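Local coordinates for ABC transporter periplasmic-binding protein YTFQ (Escherichia coli, PDB 2VK2) that binds alpha- and beta-galactofuranose in the periplasm and serves as the solute-binding component of an ABC transporter that imports this sugar, at residues Phe7-Ser12 and Ala18-Val23; Ala61-Pro66 and Gly253-Ala258; Ser141-Arg146 and Tyr196-Asp201. All coordinates share one frame; numbering follows the deposited sequence. Where two conformers were deposited one is given.

Contact 1: Phe7-Ser12 and Ala18-Val23; sequences FSQVGS and AAETNV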
loop_
_atom_site.group_PDB
_atom_site.type_symbol
_atom_site.label_atom_id
_atom_site.label_comp_id
_atom_site.label_asym_id
_atom_site.label_seq_id
_atom_site.Cartn_x
_atom_site.Cartn_y
_atom_site.Cartn_z
ATOM N N PHE A 7 2.321 12.348 13.537
ATOM C CA PHE A 7 2.287 11.392 12.431
ATOM C C PHE A 7 2.394 12.153 11.119
ATOM O O PHE A 7 1.499 12.921 10.762
ATOM C CB PHE A 7 0.989 10.575 12.511
ATOM C CG PHE A 7 0.764 9.594 11.372
ATOM C CD1 PHE A 7 1.807 9.078 10.603
ATOM C CD2 PHE A 7 -0.528 9.147 11.109
ATOM C CE1 PHE A 7 1.552 8.166 9.576
ATOM C CE2 PHE A 7 -0.783 8.237 10.094
ATOM C CZ PHE A 7 0.258 7.745 9.327
ATOM N N SER A 8 3.517 11.964 10.427
ATOM C CA SER A 8 3.683 12.465 9.071
ATOM C C SER A 8 3.090 11.444 8.107
ATOM O O SER A 8 3.693 10.404 7.835
ATOM C CB SER A 8 5.154 12.716 8.741
ATOM O OG SER A 8 5.284 13.127 7.392
ATOM N N GLN A 9 1.897 11.763 7.615
ATOM C CA GLN A 9 1.131 10.918 6.711
ATOM C C GLN A 9 1.433 11.342 5.270
ATOM O O GLN A 9 1.689 12.519 5.006
ATOM C CB GLN A 9 -0.363 11.073 7.061
ATOM C CG GLN A 9 -1.379 10.264 6.252
ATOM C CD GLN A 9 -1.093 8.776 6.239
ATOM O OE1 GLN A 9 -0.043 8.348 5.775
ATOM N NE2 GLN A 9 -2.045 7.974 6.717
ATOM N N VAL A 10 1.422 10.382 4.347
ATOM C CA VAL A 10 1.750 10.644 2.940
ATOM C C VAL A 10 0.735 11.590 2.312
ATOM O O VAL A 10 1.092 12.526 1.594
ATOM C CB VAL A 10 1.772 9.331 2.115
ATOM C CG1 VAL A 10 1.974 9.620 0.626
ATOM C CG2 VAL A 10 2.841 8.386 2.632
ATOM N N GLY A 11 -0.535 11.327 2.596
ATOM C CA GLY A 11 -1.646 12.046 1.992
ATOM C C GLY A 11 -2.895 11.193 2.075
ATOM O O GLY A 11 -3.077 10.454 3.036
ATOM N N SER A 12 -3.748 11.293 1.061
ATOM C CA SER A 12 -5.000 10.537 1.012
ATOM C C SER A 12 -5.238 10.027 -0.405
ATOM O O SER A 12 -6.342 10.139 -0.942
ATOM C CB SER A 12 -6.162 11.421 1.471
ATOM O OG SER A 12 -6.252 12.582 0.666
ATOM N N ALA A 18 -6.807 6.469 3.529
ATOM C CA ALA A 18 -7.857 7.157 4.274
ATOM C C ALA A 18 -8.287 6.323 5.481
ATOM O O ALA A 18 -8.477 6.857 6.574
ATOM C CB ALA A 18 -9.050 7.453 3.376
ATOM N N ALA A 19 -8.430 5.016 5.283
ATOM C CA ALA A 19 -8.756 4.103 6.375
ATOM C C ALA A 19 -7.627 4.029 7.404
ATOM O O ALA A 19 -7.887 3.996 8.603
ATOM C CB ALA A 19 -9.078 2.712 5.837
ATOM N N GLU A 20 -6.378 3.999 6.940
ATOM C CA GLU A 20 -5.234 3.987 7.854
ATOM C C GLU A 20 -5.247 5.218 8.763
ATOM O O GLU A 20 -4.993 5.111 9.963
ATOM C CB GLU A 20 -3.913 3.931 7.085
ATOM C CG GLU A 20 -2.689 3.759 7.979
ATOM C CD GLU A 20 -1.390 4.120 7.291
ATOM O OE1 GLU A 20 -1.362 5.113 6.534
ATOM O OE2 GLU A 20 -0.393 3.401 7.518
ATOM N N THR A 21 -5.536 6.377 8.182
ATOM C CA THR A 21 -5.659 7.617 8.940
ATOM C C THR A 21 -6.799 7.536 9.962
ATOM O O THR A 21 -6.619 7.898 11.125
ATOM C CB THR A 21 -5.858 8.816 7.992
ATOM O OG1 THR A 21 -4.657 9.019 7.233
ATOM C CG2 THR A 21 -6.183 10.087 8.766
ATOM N N ASN A 22 -7.960 7.049 9.533
ATOM C CA ASN A 22 -9.102 6.877 10.436
ATOM C C ASN A 22 -8.760 5.975 11.615
ATOM O O ASN A 22 -9.077 6.286 12.763
ATOM C CB ASN A 22 -10.300 6.278 9.690
ATOM C CG ASN A 22 -10.944 7.248 8.715
ATOM O OD1 ASN A 22 -10.788 8.463 8.825
ATOM N ND2 ASN A 22 -11.685 6.707 7.755
ATOM N N VAL A 23 -8.105 4.855 11.323
ATOM C CA VAL A 23 -7.738 3.889 12.351
ATOM C C VAL A 23 -6.642 4.431 13.279
ATOM O O VAL A 23 -6.651 4.159 14.480
ATOM C CB VAL A 23 -7.307 2.548 11.727
ATOM C CG1 VAL A 23 -6.783 1.593 12.792
ATOM C CG2 VAL A 23 -8.484 1.928 10.979
HETATM O O HOH W 1 -5.019 10.450 4.967
#

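Contact 2: Ala61-Pro66 and Gly253-Ala258; sequences AIFIAP and GPAFDA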
loop_
_atom_site.group_PDB
_atom_site.type_symbol
_atom_site.label_atom_id
_atom_site.label_comp_id
_atom_site.label_asym_id
_atom_site.label_seq_id
_atom_site.Cartn_x
_atom_site.Cartn_y
_atom_site.Cartn_z
ATOM N N ALA A 61 6.820 11.098 20.348
ATOM C CA ALA A 61 7.195 10.135 19.326
ATOM C C ALA A 61 6.737 10.651 17.984
ATOM O O ALA A 61 5.805 11.450 17.907
ATOM C CB ALA A 61 6.574 8.780 19.615
ATOM N N ILE A 62 7.413 10.201 16.934
ATOM C CA ILE A 62 7.061 10.559 15.568
ATOM C C ILE A 62 6.786 9.288 14.777
ATOM O O ILE A 62 7.568 8.341 14.822
ATOM C CB ILE A 62 8.176 11.397 14.904
ATOM C CG1 ILE A 62 8.256 12.765 15.589
ATOM C CG2 ILE A 62 7.914 11.573 13.407
ATOM C CD1 ILE A 62 9.509 13.552 15.273
ATOM N N PHE A 63 5.646 9.267 14.094
ATOM C CA PHE A 63 5.301 8.197 13.164
ATOM C C PHE A 63 5.465 8.778 11.766
ATOM O O PHE A 63 5.055 9.910 11.514
ATOM C CB PHE A 63 3.842 7.757 13.339
ATOM C CG PHE A 63 3.545 6.970 14.601
ATOM C CD1 PHE A 63 4.485 6.769 15.608
ATOM C CD2 PHE A 63 2.267 6.453 14.781
ATOM C CE1 PHE A 63 4.152 6.041 16.749
ATOM C CE2 PHE A 63 1.936 5.740 15.915
ATOM C CZ PHE A 63 2.873 5.532 16.898
ATOM N N ILE A 64 6.063 8.017 10.856
ATOM C CA ILE A 64 6.206 8.460 9.473
ATOM C C ILE A 64 5.780 7.328 8.562
ATOM O O ILE A 64 6.219 6.200 8.748
ATOM C CB ILE A 64 7.669 8.810 9.110
ATOM C CG1 ILE A 64 8.248 9.870 10.052
ATOM C CG2 ILE A 64 7.762 9.292 7.661
ATOM C CD1 ILE A 64 9.752 10.030 9.910
ATOM N N ALA A 65 4.923 7.632 7.592
ATOM C CA ALA A 65 4.689 6.739 6.461
ATOM C C ALA A 65 5.537 7.297 5.324
ATOM O O ALA A 65 5.143 8.268 4.688
ATOM C CB ALA A 65 3.213 6.719 6.091
ATOM N N PRO A 66 6.741 6.733 5.111
ATOM C CA PRO A 66 7.687 7.386 4.198
ATOM C C PRO A 66 7.299 7.229 2.731
ATOM O O PRO A 66 7.264 6.112 2.224
ATOM C CB PRO A 66 9.010 6.666 4.494
ATOM C CG PRO A 66 8.608 5.325 4.968
ATOM C CD PRO A 66 7.307 5.507 5.702
ATOM N N GLY A 253 -1.808 0.850 15.228
ATOM C CA GLY A 253 -1.988 0.057 16.444
ATOM C C GLY A 253 -0.710 -0.584 16.955
ATOM O O GLY A 253 -0.298 -0.337 18.092
ATOM N N PRO A 254 -0.074 -1.435 16.131
ATOM C CA PRO A 254 1.209 -2.024 16.526
ATOM C C PRO A 254 2.307 -0.998 16.846
ATOM O O PRO A 254 3.154 -1.257 17.700
ATOM C CB PRO A 254 1.588 -2.885 15.316
ATOM C CG PRO A 254 0.294 -3.186 14.648
ATOM C CD PRO A 254 -0.532 -1.954 14.830
ATOM N N ALA A 255 2.292 0.156 16.181
ATOM C CA ALA A 255 3.251 1.218 16.491
ATOM C C ALA A 255 2.979 1.813 17.871
ATOM O O ALA A 255 3.908 2.016 18.655
ATOM C CB ALA A 255 3.221 2.297 15.425
ATOM N N PHE A 256 1.708 2.076 18.172
ATOM C CA PHE A 256 1.323 2.535 19.511
ATOM C C PHE A 256 1.665 1.493 20.579
ATOM O O PHE A 256 2.129 1.852 21.658
ATOM C CB PHE A 256 -0.174 2.856 19.593
ATOM C CG PHE A 256 -0.586 4.120 18.874
ATOM C CD1 PHE A 256 0.062 5.328 19.108
ATOM C CD2 PHE A 256 -1.662 4.106 17.993
ATOM C CE1 PHE A 256 -0.335 6.487 18.454
ATOM C CE2 PHE A 256 -2.065 5.259 17.337
ATOM C CZ PHE A 256 -1.398 6.452 17.568
ATOM N N ASP A 257 1.432 0.214 20.282
ATOM C CA ASP A 257 1.793 -0.871 21.208
ATOM C C ASP A 257 3.275 -0.804 21.567
ATOM O O ASP A 257 3.643 -0.850 22.740
ATOM C CB ASP A 257 1.498 -2.251 20.602
ATOM C CG ASP A 257 0.016 -2.567 20.525
ATOM O OD1 ASP A 257 -0.764 -2.003 21.313
ATOM O OD2 ASP A 257 -0.361 -3.401 19.677
ATOM N N ALA A 258 4.117 -0.702 20.542
ATOM C CA ALA A 258 5.566 -0.630 20.724
ATOM C C ALA A 258 5.979 0.631 21.480
ATOM O O ALA A 258 6.841 0.579 22.359
ATOM C CB ALA A 258 6.269 -0.692 19.376
#

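Contact 3: Ser141-Arg146 and Tyr196-Asp201; sequences SVAIDR and YAHNDD. With GZL (beta-D-galactofuranose), chain B.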
loop_
_atom_site.group_PDB
_atom_site.type_symbol
_atom_site.label_atom_id
_atom_site.label_comp_id
_atom_site.label_asym_id
_atom_site.label_seq_id
_atom_site.Cartn_x
_atom_site.Cartn_y
_atom_site.Cartn_z
ATOM N N SER A 141 8.839 2.048 -1.348
ATOM C CA SER A 141 9.341 0.698 -1.094
ATOM C C SER A 141 8.315 -0.343 -1.520
ATOM O O SER A 141 8.663 -1.377 -2.084
ATOM C CB SER A 141 9.692 0.502 0.383
ATOM O OG SER A 141 8.527 0.464 1.198
ATOM N N VAL A 142 7.045 -0.047 -1.252
ATOM C CA VAL A 142 5.956 -0.974 -1.534
ATOM C C VAL A 142 5.766 -1.211 -3.034
ATOM O O VAL A 142 5.402 -2.312 -3.437
ATOM C CB VAL A 142 4.632 -0.509 -0.872
ATOM C CG1 VAL A 142 4.764 -0.547 0.646
ATOM C CG2 VAL A 142 4.233 0.877 -1.346
ATOM N N ALA A 143 6.016 -0.194 -3.856
ATOM C CA ALA A 143 5.936 -0.346 -5.312
ATOM C C ALA A 143 7.092 -1.205 -5.821
ATOM O O ALA A 143 6.895 -2.117 -6.622
ATOM C CB ALA A 143 5.938 1.014 -5.992
ATOM N N ILE A 144 8.295 -0.919 -5.336
ATOM C CA ILE A 144 9.476 -1.700 -5.685
ATOM C C ILE A 144 9.272 -3.170 -5.313
ATOM O O ILE A 144 9.540 -4.067 -6.116
ATOM C CB ILE A 144 10.729 -1.135 -4.978
ATOM C CG1 ILE A 144 11.070 0.253 -5.532
ATOM C CG2 ILE A 144 11.913 -2.076 -5.143
ATOM C CD1 ILE A 144 12.009 1.056 -4.645
ATOM N N ASP A 145 8.774 -3.410 -4.103
ATOM C CA ASP A 145 8.615 -4.767 -3.589
ATOM C C ASP A 145 7.469 -5.527 -4.253
ATOM O O ASP A 145 7.605 -6.709 -4.553
ATOM C CB ASP A 145 8.428 -4.750 -2.068
ATOM C CG ASP A 145 9.696 -4.365 -1.321
ATOM O OD1 ASP A 145 10.777 -4.281 -1.946
ATOM O OD2 ASP A 145 9.595 -4.154 -0.097
ATOM N N ARG A 146 6.343 -4.855 -4.485
ATOM C CA ARG A 146 5.213 -5.491 -5.167
ATOM C C ARG A 146 5.546 -5.827 -6.616
ATOM O O ARG A 146 5.095 -6.844 -7.135
ATOM C CB ARG A 146 3.961 -4.620 -5.084
ATOM C CG ARG A 146 3.344 -4.657 -3.712
ATOM C CD ARG A 146 2.294 -3.602 -3.521
ATOM N NE ARG A 146 1.774 -3.664 -2.162
ATOM C CZ ARG A 146 1.004 -2.731 -1.615
ATOM N NH1 ARG A 146 0.662 -1.656 -2.311
ATOM N NH2 ARG A 146 0.592 -2.870 -0.361
ATOM N N TYR A 196 -2.298 -5.965 -13.544
ATOM C CA TYR A 196 -1.763 -6.095 -12.198
ATOM C C TYR A 196 -1.553 -4.688 -11.676
ATOM O O TYR A 196 -0.744 -3.940 -12.223
ATOM C CB TYR A 196 -0.429 -6.854 -12.215
ATOM C CG TYR A 196 0.313 -6.840 -10.892
ATOM C CD1 TYR A 196 -0.339 -7.143 -9.699
ATOM C CD2 TYR A 196 1.671 -6.529 -10.832
ATOM C CE1 TYR A 196 0.330 -7.128 -8.488
ATOM C CE2 TYR A 196 2.352 -6.515 -9.620
ATOM C CZ TYR A 196 1.675 -6.821 -8.453
ATOM O OH TYR A 196 2.321 -6.819 -7.237
ATOM N N ALA A 197 -2.287 -4.318 -10.633
ATOM C CA ALA A 197 -2.145 -2.993 -10.046
ATOM C C ALA A 197 -1.601 -3.123 -8.634
ATOM O O ALA A 197 -2.060 -3.955 -7.853
ATOM C CB ALA A 197 -3.472 -2.266 -10.042
ATOM N N HIS A 198 -0.625 -2.285 -8.300
ATOM C CA HIS A 198 -0.007 -2.332 -6.975
ATOM C C HIS A 198 -0.958 -1.934 -5.851
ATOM O O HIS A 198 -0.694 -2.245 -4.698
ATOM C CB HIS A 198 1.248 -1.468 -6.934
ATOM C CG HIS A 198 2.367 -2.003 -7.765
ATOM N ND1 HIS A 198 3.622 -1.439 -7.755
ATOM C CD2 HIS A 198 2.429 -3.055 -8.616
ATOM C CE1 HIS A 198 4.405 -2.109 -8.581
ATOM N NE2 HIS A 198 3.709 -3.098 -9.111
ATOM N N ASN A 199 -2.059 -1.260 -6.178
ATOM C CA ASN A 199 -3.170 -1.155 -5.239
ATOM C C ASN A 199 -4.522 -1.310 -5.920
ATOM O O ASN A 199 -4.638 -1.167 -7.138
ATOM C CB ASN A 199 -3.091 0.110 -4.353
ATOM C CG ASN A 199 -3.529 1.394 -5.054
ATOM O OD1 ASN A 199 -3.652 1.462 -6.270
ATOM N ND2 ASN A 199 -3.729 2.443 -4.262
ATOM N N ASP A 200 -5.532 -1.633 -5.116
ATOM C CA ASP A 200 -6.902 -1.792 -5.606
ATOM C C ASP A 200 -7.413 -0.546 -6.316
ATOM O O ASP A 200 -8.057 -0.649 -7.353
ATOM C CB ASP A 200 -7.876 -2.085 -4.458
ATOM C CG ASP A 200 -7.692 -3.458 -3.833
ATOM O OD1 ASP A 200 -7.165 -4.400 -4.467
ATOM O OD2 ASP A 200 -8.116 -3.589 -2.674
ATOM N N ASP A 201 -7.148 0.629 -5.746
ATOM C CA ASP A 201 -7.683 1.876 -6.301
ATOM C C ASP A 201 -7.289 2.071 -7.762
ATOM O O ASP A 201 -8.135 2.403 -8.589
ATOM C CB ASP A 201 -7.257 3.092 -5.467
ATOM C CG ASP A 201 -8.117 3.286 -4.228
ATOM O OD1 ASP A 201 -8.564 2.283 -3.635
ATOM O OD2 ASP A 201 -8.342 4.451 -3.841
HETATM C C6 GZL B . 0.757 0.157 1.649
HETATM C C5 GZL B . 0.995 1.328 1.025
HETATM C C4 GZL B . 0.219 1.816 -0.184
HETATM C C3 GZL B . -1.095 1.198 -0.574
HETATM C C2 GZL B . -1.981 2.145 -0.850
HETATM O O6 GZL B . 1.486 -0.235 2.699
HETATM O O5 GZL B . 2.028 2.080 1.423
HETATM O O4 GZL B . -0.108 3.204 -0.034
HETATM O O3 GZL B . -1.269 -0.113 -0.701
HETATM C C1 GZL B . -1.412 3.486 -0.554
HETATM O O2 GZL B . -3.231 2.010 -1.298
HETATM O O1 GZL B . -1.308 4.288 -1.726
#

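Contact 1: Phe7-Ser12 and Ala18-Val23
The amide of Gln9 reaches across to residues 18-23 of helix 15-31 and sets its NE2 between the carboxylate of Glu20 and the hydroxyl of Thr21. Both N-H groups are used: one runs almost straight to Glu20 OE1 (NE2 to OE1 2.9 Å, 170° at the hydrogen), the other to Thr21 OG1, 2.9 Å from NE2. Both acceptors lie close to the amide plane, but Glu20 OE1 is approached on its anti side, out of the carboxylate plane. With CG anti to the backbone N, the Gln9 chain heads for the helix, then bends at chi2 (54°); its OE1 turns back to accept from Val10 N (2.9 Å) and also from Arg17 NH1. The amide flip is thereby fixed, with donors at OE1 and acceptors at NE2. Arg17 also forms a salt bridge with Glu20 OE1, and it binds galactofuranose, so Gln9 and Glu20 act as second-shell residues behind it. A water bridges Gly11 O and Thr21 OG1, and the edge of the Phe7 ring brings CZ to 4.2 Å from Glu20 OE1. Strand and helix run nearly antiparallel, as in the first half of a beta-alpha-beta unit of the periplasmic-binding-protein fold.

Contact 2: Ala61-Pro66 and Gly253-Ala258
Over one face of the Phe63 ring sits Ala255 CB, 4.0 Å from the ring centroid and 28° off its normal, a CH-pi contact displaced toward the far end of the ring, where CB comes to 3.6 Å from Phe63 CZ. That same end of Phe63 also reaches the Phe256 ring: Phe63 CE2 lies over one face of Phe256, toward its rim, and is 3.5 Å from Phe256 CE1. The two ring planes are inclined at 46° and the centroids are 5.0 Å apart, so the rings meet obliquely. Phe63 leaves its strand toward the helix. Phe256 starts out along the flank of the helix, and its CG, anti to the carbonyl carbon (chi1 -72°), carries the ring back toward the strand. The end of Phe63 thus meets two consecutive helix residues, a methyl on its face and an aromatic ring beyond.

Around them, Phe63 also meets the Phe87 ring and packs on Val5 and Phe7, while Phe256 lies against Ala28 and Arg31 of helix 15-31. Helix 252-265 is thereby packed on the parallel sheet beside that helix. All three touching residues are buried and hydrocarbon alone meets across the contact, so the join depends on shape and dispersion, with no polar pairing to set its direction.

Contact 3: Ser141-Arg146 and Tyr196-Asp201
The striking feature is that one residue, Arg146, serves both the packing and the ligand: its carbonyl and CB meet Tyr196 and His198 while its guanidinium binds the sugar. This is the binding cleft of a periplasmic binding protein, where the start of helix 141-153 faces the end of strand 194-197. Tyr196 OH donates to Arg146 O at 2.8 Å, coming from above the carbonyl plane, 55° out of it. Arg146 CB lies over the centre of the His198 ring, 4.0 Å from its centroid and 7° off the normal, a CH-pi contact, and His198 CE1 comes to 3.2 Å from Ala143 O. His198 NE2 is hydrogen-bonded to Glu133 OE2, which would help fix the ring.

Extended from CG to NE, the Arg146 chain runs past His198 to the galactofuranose. NH1 donates to O3 of the sugar at 2.9 Å and NH2 adds a weak bond to the same oxygen, while NE forms a salt bridge with Glu112. Val142 CB sits over the centre of one guanidinium face. A leucine in place of Arg146 would probably leave sugar O3 without these donors and Glu112 without its charged mate. Asn199 occupies the N-cap of helix 200-212, its OD1 accepting from Met202 N, and its ND2 gives sugar O2 a nearly straight bond of 3.0 Å, 174° at the hydrogen.

Overall arrangement
All three contacts are buried, but they serve different parts of the molecule. Contacts 1 and 2 belong to the same parallel sheet: strands 4-9 and 61-64 are neighbours, joined by backbone bonds between Ser8 and both Phe63 and Ala65, and the centres of the two contacts are about 12 Å apart. Contact 3 draws on the other, mixed sheet; its centre is about 17 Å from that of contact 1 and about 22 Å from that of contact 2. Chemistry follows place. Contact 2, farthest from the sugar, is purely apolar; contact 1 is a polar network one shell behind Arg17; contact 3 touches the sugar itself. Along the chain, contact 3 lies within the long loop that contact 2 closes.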